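Local structure of H127A/Y244A mutant of alginate lyase AlyC3 in complex with dimannuronate (Psychromonas sp., 7C8F) at residues Gly48-Thr51 with Tyr57-Val60. The protein is a PL7-family polysaccharide lyase that probably cleaves alginate by beta-elimination, here a double mutant with dimannuronate bound in its glycan pocket. Numbering follows the deposited sequence.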
ATOM      1  N   GLY B  48      -9.795 -11.918 -24.709  1.00 14.77           N
ATOM      2  CA  GLY B  48      -9.591 -10.878 -25.691  1.00 17.69           C
ATOM      3  C   GLY B  48     -10.176 -11.165 -27.055  1.00 15.18           C
ATOM      4  O   GLY B  48      -9.964 -10.373 -27.980  1.00 18.74           O
ATOM      5  N   ASN B  49     -10.899 -12.270 -27.220  1.00 14.64           N
ATOM      6  CA  ASN B  49     -11.504 -12.580 -28.509  1.00 15.37           C
ATOM      7  C   ASN B  49     -12.954 -12.134 -28.476  1.00 14.50           C
ATOM      8  O   ASN B  49     -13.811 -12.792 -27.877  1.00 16.21           O
ATOM      9  CB  ASN B  49     -11.381 -14.053 -28.870  1.00 15.67           C
ATOM     10  CG  ASN B  49     -11.686 -14.284 -30.321  1.00 16.56           C
ATOM     11  OD1 ASN B  49     -12.308 -13.437 -30.969  1.00 19.47           O
ATOM     12  ND2 ASN B  49     -11.244 -15.413 -30.857  1.00 17.92           N
ATOM     13  N   PHE B  50     -13.216 -11.012 -29.140  1.00 15.92           N
ATOM     14  CA  PHE B  50     -14.545 -10.440 -29.250  1.00 17.20           C
ATOM     15  C   PHE B  50     -15.316 -10.935 -30.469  1.00 17.93           C
ATOM     16  O   PHE B  50     -16.421 -10.441 -30.715  1.00 18.99           O
ATOM     17  CB  PHE B  50     -14.458  -8.906 -29.261  1.00 17.13           C
ATOM     18  CG  PHE B  50     -14.388  -8.287 -27.880  1.00 15.66           C
ATOM     19  CD1 PHE B  50     -13.212  -8.332 -27.128  1.00 13.77           C
ATOM     20  CD2 PHE B  50     -15.497  -7.657 -27.344  1.00 17.12           C
ATOM     21  CE1 PHE B  50     -13.144  -7.757 -25.861  1.00 16.66           C
ATOM     22  CE2 PHE B  50     -15.451  -7.081 -26.091  1.00 16.41           C
ATOM     23  CZ  PHE B  50     -14.270  -7.126 -25.343  1.00 15.18           C
ATOM     24  N   THR B  51     -14.784 -11.910 -31.213  1.00 18.60           N
ATOM     25  CA  THR B  51     -15.501 -12.419 -32.378  1.00 17.49           C
ATOM     26  C   THR B  51     -16.887 -12.890 -31.959  1.00 19.18           C
ATOM     27  O   THR B  51     -17.028 -13.684 -31.025  1.00 22.02           O
ATOM     28  CB  THR B  51     -14.715 -13.581 -32.990  1.00 14.67           C
ATOM     29  OG1 THR B  51     -13.466 -13.095 -33.511  1.00 18.64           O
ATOM     30  CG2 THR B  51     -15.534 -14.240 -34.127  1.00 21.35           C
ATOM     31  N   TYR B  57     -26.952  -3.602 -26.428  1.00 22.18           N
ATOM     32  CA  TYR B  57     -26.273  -2.670 -25.534  1.00 19.40           C
ATOM     33  C   TYR B  57     -24.794  -2.486 -25.863  1.00 20.00           C
ATOM     34  O   TYR B  57     -24.149  -1.614 -25.270  1.00 18.38           O
ATOM     35  CB  TYR B  57     -26.388  -3.138 -24.075  1.00 23.27           C
ATOM     36  CG  TYR B  57     -27.801  -3.207 -23.529  1.00 27.82           C
ATOM     37  CD1 TYR B  57     -28.538  -2.055 -23.298  1.00 54.34           C
ATOM     38  CD2 TYR B  57     -28.388  -4.431 -23.233  1.00 69.36           C
ATOM     39  CE1 TYR B  57     -29.827  -2.120 -22.793  1.00 57.03           C
ATOM     40  CE2 TYR B  57     -29.674  -4.505 -22.728  1.00 55.86           C
ATOM     41  CZ  TYR B  57     -30.389  -3.347 -22.509  1.00 60.24           C
ATOM     42  OH  TYR B  57     -31.669  -3.419 -22.004  1.00 51.88           O
ATOM     43  N   PHE B  58     -24.247  -3.269 -26.795  1.00 19.21           N
ATOM     44  CA  PHE B  58     -22.816  -3.255 -27.106  1.00 16.78           C
ATOM     45  C   PHE B  58     -22.695  -3.606 -28.586  1.00 17.19           C
ATOM     46  O   PHE B  58     -22.797  -4.781 -28.961  1.00 18.51           O
ATOM     47  CB  PHE B  58     -22.048  -4.252 -26.236  1.00 17.43           C
ATOM     48  CG  PHE B  58     -20.568  -4.321 -26.546  1.00 16.13           C
ATOM     49  CD1 PHE B  58     -19.722  -3.274 -26.190  1.00 18.46           C
ATOM     50  CD2 PHE B  58     -20.027  -5.416 -27.201  1.00 18.40           C
ATOM     51  CE1 PHE B  58     -18.366  -3.328 -26.480  1.00 19.04           C
ATOM     52  CE2 PHE B  58     -18.669  -5.471 -27.489  1.00 19.28           C
ATOM     53  CZ  PHE B  58     -17.840  -4.424 -27.128  1.00 16.67           C
ATOM     54  N   TYR B  59     -22.456  -2.603 -29.417  1.00 17.89           N
ATOM     55  CA  TYR B  59     -22.428  -2.819 -30.856  1.00 17.33           C
ATOM     56  C   TYR B  59     -21.717  -1.650 -31.511  1.00 19.04           C
ATOM     57  O   TYR B  59     -21.420  -0.635 -30.868  1.00 18.80           O
ATOM     58  CB  TYR B  59     -23.853  -2.989 -31.414  1.00 20.96           C
ATOM     59  CG  TYR B  59     -24.736  -1.758 -31.260  1.00 22.97           C
ATOM     60  CD1 TYR B  59     -25.454  -1.534 -30.091  1.00 20.83           C
ATOM     61  CD2 TYR B  59     -24.850  -0.833 -32.291  1.00 22.61           C
ATOM     62  CE1 TYR B  59     -26.262  -0.405 -29.950  1.00 22.15           C
ATOM     63  CE2 TYR B  59     -25.654   0.289 -32.170  1.00 19.85           C
ATOM     64  CZ  TYR B  59     -26.355   0.496 -30.996  1.00 22.23           C
ATOM     65  OH  TYR B  59     -27.151   1.620 -30.877  1.00 27.03           O
ATOM     66  N   VAL B  60     -21.464  -1.781 -32.808  1.00 18.52           N
ATOM     67  CA  VAL B  60     -20.977  -0.676 -33.614  1.00 19.68           C
ATOM     68  C   VAL B  60     -22.113  -0.220 -34.515  1.00 20.34           C
ATOM     69  O   VAL B  60     -22.759  -1.043 -35.179  1.00 22.33           O
ATOM     70  CB  VAL B  60     -19.716  -1.044 -34.414  1.00 20.38           C
ATOM     71  CG1 VAL B  60     -19.448  -0.000 -35.463  1.00 22.30           C
ATOM     72  CG2 VAL B  60     -18.519  -1.134 -33.476  1.00 19.59           C
TER
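Phe50, in the loop 48-51, and Phe58, on the short strand 58-60, meet across backbones that share no hydrogen bond and come no closer than 11.1 Å between the CA atoms of Phe50 and Tyr59. Each CB is directed at the other segment, the side chains cross at about a right angle, and the two phenyl rings make the contact. The rings meet along their borders rather than stacking, with centroids 5.9 Å apart and planes inclined at 46°. Phe50 CE2 lies 3.7 Å from Phe58 CZ, and Phe50 CD2 is 3.9 Å from Phe58 CE2. With CG anti to the backbone N (chi1 178°), the Phe58 ring extends from its strand to meet Phe50. Within this chain that strand edges the seven-stranded antiparallel sheet of the PL7 beta-jelly-roll, and its buried phenylalanine also meets Phe69 of strand 67-72. Leu29, from the other large sheet, touches both phenylalanine side chains, while Leu24 of helix 18-25 packs on Phe50. Replacing Phe50 with an alanine would remove the ring and is likely to leave Phe58 without its aromatic neighbour, opening a gap beside Leu24 and Leu29. Around Phe50 the loop folds as an Asx turn: Asn49 OD1 accepts from Thr51 N at 2.9 Å, tilted 29° from the carbonyl plane, and from Thr51 OG1 at 2.8 Å, in that plane on a lone pair.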